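Local coordinates for probable transcriptional regulator, LysR family protein (Rhodococcus sp., PDB 2QL3), which probably binds DNA and regulates transcription as a LysR-family factor, this chain being its C-terminal, substrate-binding (effector-sensing) domain, at residues Gly5-Cys11 with Ser35-Asp41; Ala26-Tyr31 with Ala200-Phe204; Arg47-Glu51 with Ser66-Gln70; Met75-Pro79 with Lys178-Val184; Leu98-Glu103 with Ala125-Arg130. All blocks are in the same frame, centred on the assembly; numbering follows the deposited sequence.

Contact 1 (Gly5-Cys11 with Ser35-Asp41); sequences GPIAVGC and SVEFRED
Cys11 and Phe38 sit on the same face of a parallel strand pair that closes a beta-alpha-beta crossover, strand 5-11 and strand 34-40 being joined by helix 20-30. The evidence is an unbroken register from Pro6 beside Ser35 to Cys11 beside Glu40, with seven backbone hydrogen bonds given in turn by the two strands and segment axes inclined at 23°. Glu37 takes part in two of these bonds: its N donates to Ile7 O and its O accepts from Val9 N.

Orientation separates the two faces. Ile7, Val9, Cys11, Val36, Phe38 and Glu40 share one. There Ile7 and Val36 run side by side in the same direction, Ile7 CG2 lying 4.1 Å from Val36 CB, whereas Val9 and Val36 are set aslant and meet through their CG2 methyls at 4.0 Å. The other face carries Ala8 beside Glu37, with Ala8 CB 4.2 Å from Glu37 CB.

Helix 20-30 covers part of the face bearing Phe38, with Leu20 and Leu24 against that ring. Both carboxylate oxygens of Glu40 are hydrogen-bonded to the second subunit, OE1 to Thr135 and OE2 to Thr140, and Phe144 of that subunit meets the Phe38 ring, which places strand 34-40 at the dimer interface. Cys11 holds SG between its backbone N and carbonyl carbon (chi1 77°), and from there the sulfur makes an oblique sulfur-aromatic contact, 3.7 Å from Phe38 CE2.

Contact 2 (Ala26-Tyr31 with Ala200-Phe204); sequences AFTAEY and AFIRF
Phe27 turns the face of its ring to Phe201, whose CD1 lies over the ring centre, 3.6 Å above the Phe27 plane. With planes at 72° and centroids 5.0 Å apart, this is a T-shaped (edge-to-face) pair. Phe27 is in turn the edge of a second, offset edge-to-face pair with Phe204: its CD1 comes to 4.0 Å from Phe204 CD2, and the planes stand at 67°. Both Phe201 and Phe204 carry CG anti to the backbone N, which sends both rings out from helix 196-205 into one aromatic cluster around Phe27.

The rim of the Phe204 ring also meets helix 20-30. Ala26 CB lies in the ring plane, 3.6 Å from CE2 of Phe204, and Glu30 OE2 is at the edge near Phe204 CE1, where the ring hydrogens present their slightly positive side. Beyond the helix end, the hydroxyl of Tyr31 and the carbonyl O of Ala200 share a bridging water, which lies 2.6 Å from Tyr31 OH.

The helical segments cross at 119° with axes 10.9 Å apart, a spacing that the rings fill. The cluster packs on strand 5-11: Ile7 touches both Phe27 and Phe201, and Val9 reaches Phe201.

Contact 3 (Arg47-Glu51 with Ser66-Gln70); sequences RTQLE and SPEWQ
Trp69 lays one face of its indole against Leu50, whose CD2 methyl stands almost centrally over the six-membered ring, 3.4 Å from its centroid and 14° off the normal. That geometry is a CH-pi contact, and a close one. On the opposite face lies Ser66 OG, 3.3 Å above the plane and displaced toward the rim, so a helix residue lies over one face and a residue of the indole's own turn over the other. Arg47 occupies the edge: its CA is in the ring plane, 3.6 Å from CZ2 of Trp69, and its CB follows at 3.8 Å from the same CZ2. Leu50 has CG opposite the backbone N (chi1 -158°); the two side chains approach from opposing sides, and CD2 ends over the flat of the ring.

Ser66 to Trp69 form a type I beta turn leading into strand 69-84, and the indole reaches from it to helix 43-51; His189 of the neighbouring strand 182-189 also meets the Trp69 ring. The guanidinium of Arg47 leads away from this packing, with NH1 hydrogen-bonded to Asn44.

At the pyrrole end Glu51 OE2 comes near the ring plane, 3.6 Å from NE1 of Trp69, an approach that is not a hydrogen bond. The same OE2 is 3.5 Å from OE1 of Glu68, and the side chains of Glu51 and Glu68 cross at about a right angle; such proximity of like charges may raise the proton affinity of one carboxylate.

Contact 4 (Met75-Pro79 with Lys178-Val184); sequences MTREP and KPASVAV. With PO4 (phosphate ion), chain R.
The segments 75-77 of strand 69-84 and 182-184 of strand 182-189 run antiparallel, their axes 4.6 Å apart and inclined at 149°, with Met75-Val184 and Arg77-Val182 as hydrogen-bonded pairs and Thr76-Ala183 as the non-hydrogen-bonded pair between them. They belong to the long strands near the middle of the domain, a position consistent with the interlobe connections of the periplasmic-binding-protein fold to which LysR effector domains belong. The Arg77-Val182 pair is the tighter: Arg77 N to Val182 O and Val182 N to Arg77 O both measure 2.8 Å. At the Met75 end, Val184 N to Met75 O is firm but Met75 N to Val184 O is weak.

Met75, modelled as selenomethionine, lies alongside Val184 and runs in the same sense. Its CG sits between its backbone N and carbonyl carbon (chi1 43°), and the chain then bends to bring SE to 4.0 Å from CG2 of Val184. Tyr61 and Ile59 of strand 57-61 pack on the same valine.

A phosphate, probably from the crystallisation liquor, accepts a hydrogen bond from Thr76 N through O3; the modelled length is too short to be taken literally.

Past the strands the contact changes character. The Glu78 side chain crosses that of Lys178 at about a right angle. Its OE1 is 4.0 Å from NZ of Lys178, beyond salt-bridge range, though the opposite charges probably still favour each other; OE1 is modelled closer still to Pro179 O, two acceptors in a doubtful approach. The rings of Pro79 and Pro179 pass with opposed headings, Pro79 CG resting 3.8 Å from Pro179 CB.

Contact 5 (Leu98-Glu103 with Ala125-Arg130); sequences LADLAE and AGFAPR
Ala102 pushes its methyl into the face of Phe127: CB stands 3.7 Å from the ring centroid and 19° off the normal, the mark of a CH-pi contact, and leans toward the CG side of the ring. Phe127 is the large bump of this contact. Its CG lies between the backbone N and the carbonyl carbon (chi1 71°), which raises the ring from the loop into the hollow formed by Leu98, the backbone at Ala99, and Ala102. Leu98 closes that hollow with CD2 at the ring edge, an approach modelled too closely to carry a distance. A smaller fit lies next to it, where the CB methylene of Leu98 rests against the Ala125 methyl at 3.9 Å, CB to CB.

The hollow is built by the 3-10 turn 98-101 and the residue that follows it, and the bump follows helix 114-125. A Schellman motif at Gly126, whose phi of 106° suits glycine, ends that helix and turns the chain to present Phe127. Cys122 of the helix backs both Leu98 and Phe127.

Farther on, Arg130 bends at chi3 and wraps past the end of the other segment, its CG 3.8 Å from Ala102 O. NH1 of Arg130 gives a weak hydrogen bond to Glu103 O, 3.0 Å long, and a water donates to Ala102 O from between the two loops. The contact thus rests mainly on apolar fit around one ring, and the bent, weak Arg130 bond probably adds little directional constraint.

Overall arrangement
Contacts 1, 2 and 3 gather at one end of the domain. Contacts 1 and 2, with centres about 13 Å apart, touch directly and interleave along the chain, while contact 3 lies about 15 Å from contact 1 between centres and follows it in sequence, helix 43-51 coming straight after strand 34-40. Contacts 1, 3 and 4 reach the same mixed sheet, and contacts 3 and 4 share strand 69-84. Contact 5 stands apart, about 43 Å between centres from contact 2, yet it is nested within the chain loop closed by contact 4, about 20 Å away between centres. Contact 2 encloses contacts 3, 4 and 5, joining N- and C-terminal elements of one lobe, consistent with a two-lobed effector-binding domain.

Contact 1 (Gly5-Cys11 with Ser35-Asp41)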
# COMPACT_ATOMS: atom_id res chain seq x y z
N GLY A 5 21.07 11.98 18.03
CA GLY A 5 20.17 13.06 17.68
C GLY A 5 19.22 12.69 16.54
O GLY A 5 19.34 11.61 15.93
N PRO A 6 18.26 13.59 16.25
CA PRO A 6 17.13 13.31 15.30
C PRO A 6 17.58 13.40 13.87
O PRO A 6 18.36 14.28 13.55
CB PRO A 6 16.15 14.43 15.60
CG PRO A 6 17.05 15.59 16.08
CD PRO A 6 18.16 14.94 16.83
N ILE A 7 17.05 12.53 13.00
CA ILE A 7 17.16 12.72 11.53
C ILE A 7 15.78 12.51 10.95
O ILE A 7 15.10 11.58 11.36
CB ILE A 7 18.23 11.79 10.82
CG1 ILE A 7 18.23 12.02 9.32
CG2 ILE A 7 18.03 10.26 11.13
CD1 ILE A 7 19.08 11.04 8.50
N ALA A 8 15.38 13.37 10.04
CA ALA A 8 14.11 13.18 9.28
C ALA A 8 14.38 12.58 7.89
O ALA A 8 15.08 13.15 7.06
CB ALA A 8 13.27 14.46 9.19
N VAL A 9 13.85 11.37 7.72
CA VAL A 9 13.99 10.59 6.48
C VAL A 9 12.64 10.46 5.75
O VAL A 9 11.62 9.96 6.30
CB VAL A 9 14.53 9.17 6.75
CG1 VAL A 9 14.74 8.40 5.39
CG2 VAL A 9 15.83 9.19 7.58
N GLY A 10 12.60 10.94 4.53
CA GLY A 10 11.36 10.80 3.78
C GLY A 10 11.52 9.74 2.72
O GLY A 10 12.68 9.36 2.37
N CYS A 11 10.40 9.27 2.18
CA CYS A 11 10.44 8.41 0.99
C CYS A 11 9.10 8.37 0.27
O CYS A 11 8.10 8.79 0.85
CB CYS A 11 10.92 7.00 1.36
SG CYS A 11 9.72 5.99 2.14
N SER A 35 17.77 9.21 16.43
CA SER A 35 16.36 8.85 16.26
C SER A 35 15.82 9.24 14.87
O SER A 35 16.03 10.38 14.42
CB SER A 35 15.49 9.41 17.39
OG SER A 35 15.47 10.82 17.42
N VAL A 36 15.14 8.31 14.20
CA VAL A 36 14.59 8.65 12.88
C VAL A 36 13.16 9.12 12.84
O VAL A 36 12.26 8.50 13.43
CB VAL A 36 14.95 7.63 11.75
CG1 VAL A 36 15.54 6.37 12.27
CG2 VAL A 36 13.85 7.51 10.66
N GLU A 37 12.96 10.25 12.18
CA GLU A 37 11.59 10.71 11.94
C GLU A 37 11.23 10.29 10.53
O GLU A 37 11.74 10.86 9.56
CB GLU A 37 11.45 12.23 12.18
CG GLU A 37 11.57 12.61 13.71
CD GLU A 37 12.80 13.50 14.10
OE1 GLU A 37 12.91 14.66 13.60
OE2 GLU A 37 13.64 13.04 14.94
N PHE A 38 10.39 9.28 10.42
CA PHE A 38 10.11 8.69 9.13
C PHE A 38 8.81 9.26 8.58
O PHE A 38 7.79 9.25 9.28
CB PHE A 38 10.01 7.17 9.28
CG PHE A 38 9.53 6.48 8.06
CD1 PHE A 38 8.20 5.97 7.99
CD2 PHE A 38 10.36 6.35 6.95
CE1 PHE A 38 7.75 5.31 6.83
CE2 PHE A 38 9.90 5.68 5.79
CZ PHE A 38 8.59 5.17 5.73
N ARG A 39 8.83 9.73 7.34
CA ARG A 39 7.62 10.22 6.65
C ARG A 39 7.59 9.67 5.24
O ARG A 39 8.51 9.84 4.50
CB ARG A 39 7.55 11.76 6.53
CG ARG A 39 8.15 12.54 7.65
CD ARG A 39 7.23 13.64 8.18
NE ARG A 39 7.82 14.20 9.40
CZ ARG A 39 7.69 13.67 10.62
NH1 ARG A 39 6.94 12.57 10.83
NH2 ARG A 39 8.32 14.25 11.65
N GLU A 40 6.50 9.02 4.87
CA GLU A 40 6.23 8.67 3.49
C GLU A 40 5.43 9.79 2.88
O GLU A 40 4.49 10.27 3.49
CB GLU A 40 5.35 7.42 3.43
CG GLU A 40 6.12 6.16 3.43
CD GLU A 40 5.27 4.92 3.67
OE1 GLU A 40 4.31 5.01 4.48
OE2 GLU A 40 5.56 3.88 3.06
N ASP A 41 5.79 10.23 1.69
CA ASP A 41 4.93 11.25 1.03
C ASP A 41 4.97 11.17 -0.44
O ASP A 41 5.86 10.54 -0.98
CB ASP A 41 5.18 12.68 1.50
CG ASP A 41 3.89 13.35 1.90
OD1 ASP A 41 2.85 13.22 1.15
OD2 ASP A 41 3.90 14.01 2.95

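Contact 2 (Ala26-Tyr31 with Ala200-Phe204)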
# COMPACT_ATOMS: atom_id res chain seq x y z
N ALA A 26 18.81 -1.39 10.35
CA ALA A 26 20.27 -1.41 10.40
C ALA A 26 20.85 -0.09 10.96
O ALA A 26 21.79 -0.09 11.77
CB ALA A 26 20.88 -1.74 9.01
N PHE A 27 20.28 1.05 10.54
CA PHE A 27 20.82 2.35 10.98
C PHE A 27 20.68 2.51 12.49
O PHE A 27 21.67 2.83 13.20
CB PHE A 27 20.23 3.53 10.15
CG PHE A 27 20.74 4.90 10.59
CD1 PHE A 27 22.03 5.31 10.25
CD2 PHE A 27 19.95 5.75 11.35
CE1 PHE A 27 22.51 6.55 10.69
CE2 PHE A 27 20.44 6.96 11.80
CZ PHE A 27 21.71 7.37 11.48
N THR A 28 19.48 2.24 13.01
CA THR A 28 19.17 2.51 14.39
C THR A 28 19.86 1.52 15.30
O THR A 28 20.13 1.84 16.46
CB THR A 28 17.63 2.58 14.69
OG1 THR A 28 16.94 1.45 14.13
CG2 THR A 28 17.09 3.89 14.16
N ALA A 29 20.15 0.34 14.74
CA ALA A 29 21.00 -0.69 15.36
C ALA A 29 22.45 -0.24 15.41
O ALA A 29 23.09 -0.38 16.44
CB ALA A 29 20.86 -2.03 14.63
N GLU A 30 23.00 0.33 14.33
CA GLU A 30 24.38 0.85 14.51
C GLU A 30 24.54 2.04 15.42
O GLU A 30 25.60 2.19 16.06
CB GLU A 30 25.24 1.04 13.26
CG GLU A 30 26.70 0.47 13.68
CD GLU A 30 27.79 0.81 12.72
OE1 GLU A 30 28.68 1.61 13.08
OE2 GLU A 30 27.76 0.27 11.59
N TYR A 31 23.52 2.88 15.45
CA TYR A 31 23.56 4.17 16.15
C TYR A 31 22.36 4.27 17.07
O TYR A 31 21.39 4.93 16.75
CB TYR A 31 23.51 5.32 15.14
CG TYR A 31 24.71 5.38 14.23
CD1 TYR A 31 25.93 5.88 14.67
CD2 TYR A 31 24.62 4.93 12.92
CE1 TYR A 31 27.04 5.93 13.83
CE2 TYR A 31 25.71 4.97 12.06
CZ TYR A 31 26.90 5.46 12.51
OH TYR A 31 27.97 5.50 11.63
N ALA A 200 26.06 10.73 8.69
CA ALA A 200 26.26 9.34 9.12
C ALA A 200 25.28 8.42 8.41
O ALA A 200 25.67 7.30 8.01
CB ALA A 200 26.17 9.16 10.66
N PHE A 201 24.04 8.91 8.23
CA PHE A 201 23.00 8.13 7.53
C PHE A 201 23.36 7.83 6.04
O PHE A 201 23.30 6.67 5.60
CB PHE A 201 21.62 8.79 7.63
CG PHE A 201 20.54 8.00 7.01
CD1 PHE A 201 19.85 7.08 7.77
CD2 PHE A 201 20.16 8.20 5.67
CE1 PHE A 201 18.81 6.34 7.24
CE2 PHE A 201 19.11 7.43 5.13
CZ PHE A 201 18.45 6.48 5.95
N ILE A 202 23.74 8.88 5.32
CA ILE A 202 24.12 8.78 3.97
C ILE A 202 25.32 7.83 3.80
O ILE A 202 25.30 6.98 2.92
CB ILE A 202 24.45 10.19 3.37
CG1 ILE A 202 23.18 11.07 3.37
CG2 ILE A 202 25.14 10.05 1.97
CD1 ILE A 202 23.40 12.63 3.31
N ARG A 203 26.34 7.95 4.64
CA ARG A 203 27.54 7.10 4.55
C ARG A 203 27.16 5.65 4.88
O ARG A 203 27.67 4.72 4.26
CB ARG A 203 28.72 7.61 5.46
CG ARG A 203 29.28 8.99 5.11
CD ARG A 203 30.43 9.35 6.07
NE ARG A 203 31.03 10.69 5.94
CZ ARG A 203 31.73 11.30 6.91
NH1 ARG A 203 31.90 10.70 8.09
NH2 ARG A 203 32.28 12.50 6.74
N PHE A 204 26.25 5.48 5.84
CA PHE A 204 25.87 4.16 6.32
C PHE A 204 25.06 3.40 5.26
O PHE A 204 25.33 2.21 5.01
CB PHE A 204 25.17 4.24 7.68
CG PHE A 204 24.72 2.86 8.22
CD1 PHE A 204 25.58 2.08 8.97
CD2 PHE A 204 23.46 2.38 7.94
CE1 PHE A 204 25.19 0.79 9.47
CE2 PHE A 204 23.05 1.11 8.41
CZ PHE A 204 23.93 0.31 9.18
O HOH W 1 27.83 5.92 9.06

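Contact 3 (Arg47-Glu51 with Ser66-Gln70)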
# COMPACT_ATOMS: atom_id res chain seq x y z
N ARG A 47 9.14 16.65 -2.02
CA ARG A 47 10.07 17.68 -2.54
C ARG A 47 9.95 18.99 -1.75
O ARG A 47 10.94 19.65 -1.39
CB ARG A 47 9.77 17.90 -4.05
CG ARG A 47 10.40 19.15 -4.67
CD ARG A 47 10.11 19.23 -6.20
NE ARG A 47 8.94 20.06 -6.42
CZ ARG A 47 7.81 19.67 -6.96
NH1 ARG A 47 7.69 18.41 -7.49
NH2 ARG A 47 6.81 20.58 -7.05
N THR A 48 8.70 19.36 -1.50
CA THR A 48 8.31 20.51 -0.72
C THR A 48 8.82 20.45 0.73
O THR A 48 9.31 21.44 1.25
CB THR A 48 6.75 20.59 -0.78
OG1 THR A 48 6.44 21.35 -1.95
CG2 THR A 48 6.19 21.27 0.42
N GLN A 49 8.70 19.30 1.36
CA GLN A 49 9.25 19.08 2.70
C GLN A 49 10.77 19.16 2.70
O GLN A 49 11.36 19.91 3.53
CB GLN A 49 8.68 17.77 3.30
CG GLN A 49 7.20 17.92 3.61
CD GLN A 49 6.40 16.60 3.73
OE1 GLN A 49 5.19 16.57 3.45
NE2 GLN A 49 7.05 15.55 4.18
N LEU A 50 11.42 18.47 1.77
CA LEU A 50 12.89 18.57 1.62
C LEU A 50 13.40 20.00 1.38
O LEU A 50 14.37 20.44 1.99
CB LEU A 50 13.43 17.62 0.54
CG LEU A 50 14.94 17.22 0.61
CD1 LEU A 50 15.28 16.35 1.80
CD2 LEU A 50 15.35 16.43 -0.63
N GLU A 51 12.75 20.75 0.48
CA GLU A 51 13.15 22.16 0.25
C GLU A 51 13.05 22.98 1.53
O GLU A 51 13.89 23.87 1.75
CB GLU A 51 12.33 22.86 -0.85
CG GLU A 51 12.61 22.41 -2.27
CD GLU A 51 13.88 22.96 -2.88
OE1 GLU A 51 14.33 24.10 -2.51
OE2 GLU A 51 14.45 22.23 -3.75
N SER A 66 14.71 17.47 -8.86
CA SER A 66 15.46 18.70 -9.12
C SER A 66 16.94 18.43 -9.26
O SER A 66 17.51 17.61 -8.54
CB SER A 66 15.34 19.78 -8.04
OG SER A 66 14.62 19.27 -6.95
N PRO A 67 17.56 19.17 -10.18
CA PRO A 67 19.02 19.31 -10.18
C PRO A 67 19.59 19.89 -8.88
O PRO A 67 20.80 19.81 -8.71
CB PRO A 67 19.28 20.29 -11.34
CG PRO A 67 18.15 20.13 -12.24
CD PRO A 67 16.95 19.88 -11.33
N GLU A 68 18.76 20.46 -7.99
CA GLU A 68 19.26 21.05 -6.72
C GLU A 68 19.65 19.95 -5.69
O GLU A 68 20.24 20.25 -4.65
CB GLU A 68 18.23 22.02 -6.09
CG GLU A 68 18.10 23.49 -6.73
CD GLU A 68 17.54 24.57 -5.73
OE1 GLU A 68 16.29 24.67 -5.50
OE2 GLU A 68 18.35 25.37 -5.20
N TRP A 69 19.28 18.69 -5.99
CA TRP A 69 19.46 17.54 -5.10
C TRP A 69 20.70 16.75 -5.45
O TRP A 69 20.92 16.37 -6.58
CB TRP A 69 18.23 16.63 -5.18
CG TRP A 69 16.95 17.26 -4.58
CD1 TRP A 69 16.73 18.59 -4.25
CD2 TRP A 69 15.71 16.59 -4.32
NE1 TRP A 69 15.45 18.77 -3.80
CE2 TRP A 69 14.80 17.56 -3.81
CE3 TRP A 69 15.29 15.26 -4.46
CZ2 TRP A 69 13.50 17.22 -3.42
CZ3 TRP A 69 14.00 14.92 -4.05
CH2 TRP A 69 13.11 15.90 -3.56
N GLN A 70 21.53 16.55 -4.47
CA GLN A 70 22.64 15.62 -4.53
C GLN A 70 22.00 14.25 -4.34
O GLN A 70 21.03 14.12 -3.58
CB GLN A 70 23.58 15.93 -3.38
CG GLN A 70 24.31 17.25 -3.51
CD GLN A 70 25.55 17.11 -4.38
OE1 GLN A 70 26.63 16.73 -3.89
NE2 GLN A 70 25.42 17.41 -5.67

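Contact 4 (Met75-Pro79 with Lys178-Val184)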
# COMPACT_ATOMS: atom_id res chain seq x y z
N MSE A 75 20.57 1.30 -5.43
CA MSE A 75 20.26 0.13 -6.23
C MSE A 75 19.60 0.62 -7.51
O MSE A 75 19.20 1.78 -7.60
CB MSE A 75 19.37 -0.89 -5.50
CG MSE A 75 18.16 -0.35 -4.67
SE MSE A 75 16.56 -1.23 -5.29
CE MSE A 75 16.70 -3.00 -4.43
N THR A 76 19.57 -0.26 -8.52
CA THR A 76 18.97 0.03 -9.80
C THR A 76 18.03 -1.14 -10.13
O THR A 76 18.32 -2.28 -9.80
CB THR A 76 20.02 0.11 -10.89
OG1 THR A 76 20.90 1.20 -10.62
CG2 THR A 76 19.38 0.42 -12.20
N ARG A 77 16.92 -0.86 -10.78
CA ARG A 77 16.03 -1.96 -11.17
C ARG A 77 15.40 -1.67 -12.47
O ARG A 77 15.03 -0.55 -12.77
CB ARG A 77 14.90 -2.18 -10.14
CG ARG A 77 15.38 -2.32 -8.70
CD ARG A 77 15.28 -3.74 -8.26
NE ARG A 77 14.20 -3.88 -7.28
CZ ARG A 77 13.55 -5.02 -6.99
NH1 ARG A 77 13.89 -6.16 -7.61
NH2 ARG A 77 12.59 -5.00 -6.06
N GLU A 78 15.28 -2.73 -13.23
CA GLU A 78 14.58 -2.77 -14.50
C GLU A 78 13.06 -2.80 -14.28
O GLU A 78 12.59 -3.61 -13.51
CB GLU A 78 14.99 -4.08 -15.14
CG GLU A 78 16.05 -4.03 -16.20
CD GLU A 78 15.44 -4.33 -17.56
OE1 GLU A 78 15.50 -3.41 -18.42
OE2 GLU A 78 14.89 -5.46 -17.78
N PRO A 79 12.28 -1.94 -14.97
CA PRO A 79 10.82 -2.21 -14.97
C PRO A 79 10.52 -3.63 -15.48
O PRO A 79 11.24 -4.11 -16.40
CB PRO A 79 10.24 -1.22 -15.98
CG PRO A 79 11.34 -0.19 -16.20
CD PRO A 79 12.66 -0.74 -15.74
N LYS A 178 14.45 -3.25 -24.45
CA LYS A 178 14.63 -3.41 -23.03
C LYS A 178 14.38 -2.01 -22.42
O LYS A 178 14.97 -1.04 -22.89
CB LYS A 178 16.07 -3.88 -22.76
CG LYS A 178 16.23 -4.76 -21.56
CD LYS A 178 17.53 -4.60 -20.85
CE LYS A 178 17.75 -5.85 -20.02
NZ LYS A 178 18.80 -5.68 -19.00
N PRO A 179 13.49 -1.88 -21.42
CA PRO A 179 13.31 -0.59 -20.74
C PRO A 179 14.50 -0.11 -19.90
O PRO A 179 15.31 -0.89 -19.42
CB PRO A 179 12.09 -0.83 -19.88
CG PRO A 179 12.12 -2.31 -19.61
CD PRO A 179 12.52 -2.87 -20.93
N ALA A 180 14.61 1.21 -19.80
CA ALA A 180 15.67 1.89 -19.05
C ALA A 180 15.58 1.45 -17.58
O ALA A 180 14.46 1.30 -17.06
CB ALA A 180 15.46 3.45 -19.19
N SER A 181 16.71 1.13 -16.96
CA SER A 181 16.73 0.87 -15.52
C SER A 181 16.50 2.16 -14.74
O SER A 181 16.83 3.26 -15.23
CB SER A 181 18.06 0.24 -15.08
OG SER A 181 18.19 -0.98 -15.77
N VAL A 182 15.96 2.02 -13.54
CA VAL A 182 15.70 3.15 -12.70
C VAL A 182 16.45 2.94 -11.41
O VAL A 182 16.33 1.89 -10.77
CB VAL A 182 14.16 3.28 -12.41
CG1 VAL A 182 13.86 4.46 -11.43
CG2 VAL A 182 13.40 3.46 -13.71
N ALA A 183 17.23 3.96 -11.06
CA ALA A 183 17.94 4.01 -9.81
C ALA A 183 17.03 4.47 -8.69
O ALA A 183 16.22 5.40 -8.85
CB ALA A 183 19.15 4.92 -9.93
N VAL A 184 17.16 3.78 -7.56
CA VAL A 184 16.74 4.25 -6.29
C VAL A 184 17.97 4.93 -5.65
O VAL A 184 19.08 4.35 -5.55
CB VAL A 184 16.24 3.10 -5.46
CG1 VAL A 184 15.71 3.57 -4.06
CG2 VAL A 184 15.11 2.37 -6.22
P PO4 R . 22.20 -2.77 -7.91
O1 PO4 R . 23.08 -3.09 -9.11
O2 PO4 R . 22.92 -1.77 -7.02
O3 PO4 R . 20.93 -2.20 -8.45
O4 PO4 R . 21.86 -4.00 -7.09

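Contact 5 (Leu98-Glu103 with Ala125-Arg130)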
# COMPACT_ATOMS: atom_id res chain seq x y z
N LEU A 98 6.26 -5.71 -24.89
CA LEU A 98 5.12 -5.02 -24.32
C LEU A 98 4.06 -4.82 -25.38
O LEU A 98 2.87 -4.88 -25.11
CB LEU A 98 5.60 -3.67 -23.86
CG LEU A 98 5.43 -3.14 -22.45
CD1 LEU A 98 6.57 -2.18 -22.25
CD2 LEU A 98 4.13 -2.40 -22.40
N ALA A 99 4.51 -4.55 -26.60
CA ALA A 99 3.63 -4.43 -27.76
C ALA A 99 2.59 -5.55 -27.82
O ALA A 99 1.51 -5.34 -28.38
CB ALA A 99 4.46 -4.39 -29.06
N ASP A 100 2.92 -6.73 -27.26
CA ASP A 100 2.03 -7.91 -27.29
C ASP A 100 0.86 -7.81 -26.31
O ASP A 100 -0.08 -8.56 -26.39
CB ASP A 100 2.81 -9.22 -27.09
CG ASP A 100 3.81 -9.50 -28.25
OD1 ASP A 100 4.55 -10.51 -28.20
OD2 ASP A 100 3.86 -8.68 -29.20
N LEU A 101 0.93 -6.84 -25.41
CA LEU A 101 -0.10 -6.56 -24.42
C LEU A 101 -0.87 -5.28 -24.75
O LEU A 101 -1.71 -4.85 -23.98
CB LEU A 101 0.57 -6.42 -23.05
CG LEU A 101 1.09 -7.73 -22.46
CD1 LEU A 101 2.10 -7.36 -21.41
CD2 LEU A 101 -0.11 -8.50 -21.86
N ALA A 102 -0.58 -4.67 -25.89
CA ALA A 102 -1.22 -3.39 -26.23
C ALA A 102 -2.75 -3.46 -26.20
O ALA A 102 -3.42 -2.45 -25.89
CB ALA A 102 -0.72 -2.86 -27.61
N GLU A 103 -3.31 -4.62 -26.55
CA GLU A 103 -4.76 -4.74 -26.57
C GLU A 103 -5.37 -5.43 -25.32
O GLU A 103 -6.57 -5.60 -25.26
CB GLU A 103 -5.25 -5.36 -27.90
CG GLU A 103 -5.04 -4.41 -29.14
CD GLU A 103 -5.98 -3.17 -29.14
OE1 GLU A 103 -7.21 -3.34 -29.44
OE2 GLU A 103 -5.52 -2.03 -28.84
N ALA A 125 7.33 1.53 -26.63
CA ALA A 125 6.94 0.29 -27.33
C ALA A 125 5.85 0.52 -28.42
O ALA A 125 5.46 -0.42 -29.15
CB ALA A 125 6.50 -0.75 -26.34
N GLY A 126 5.37 1.77 -28.51
CA GLY A 126 4.47 2.19 -29.62
C GLY A 126 2.99 2.39 -29.30
O GLY A 126 2.21 2.65 -30.19
N PHE A 127 2.60 2.30 -28.03
CA PHE A 127 1.16 2.34 -27.71
C PHE A 127 0.81 3.15 -26.48
O PHE A 127 1.70 3.58 -25.72
CB PHE A 127 0.52 0.94 -27.67
CG PHE A 127 0.95 0.10 -26.51
CD1 PHE A 127 2.21 -0.52 -26.50
CD2 PHE A 127 0.10 -0.06 -25.41
CE1 PHE A 127 2.64 -1.25 -25.41
CE2 PHE A 127 0.51 -0.84 -24.31
CZ PHE A 127 1.77 -1.43 -24.31
N ALA A 128 -0.48 3.44 -26.38
CA ALA A 128 -1.09 4.06 -25.23
C ALA A 128 -1.91 2.92 -24.61
O ALA A 128 -2.74 2.30 -25.27
CB ALA A 128 -2.01 5.21 -25.67
N PRO A 129 -1.61 2.57 -23.36
CA PRO A 129 -2.31 1.38 -22.85
C PRO A 129 -3.80 1.64 -22.59
O PRO A 129 -4.18 2.80 -22.28
CB PRO A 129 -1.61 1.11 -21.54
CG PRO A 129 -1.15 2.49 -21.08
CD PRO A 129 -0.69 3.16 -22.37
N ARG A 130 -4.58 0.56 -22.69
CA ARG A 130 -6.00 0.53 -22.30
C ARG A 130 -6.08 0.27 -20.79
O ARG A 130 -5.97 -0.87 -20.36
CB ARG A 130 -6.76 -0.62 -23.00
CG ARG A 130 -6.58 -0.77 -24.57
CD ARG A 130 -7.33 -2.01 -25.14
NE ARG A 130 -8.66 -2.16 -24.53
CZ ARG A 130 -9.05 -3.13 -23.67
NH1 ARG A 130 -8.24 -4.13 -23.31
NH2 ARG A 130 -10.28 -3.11 -23.17
O HOH W 2 -3.29 0.21 -26.42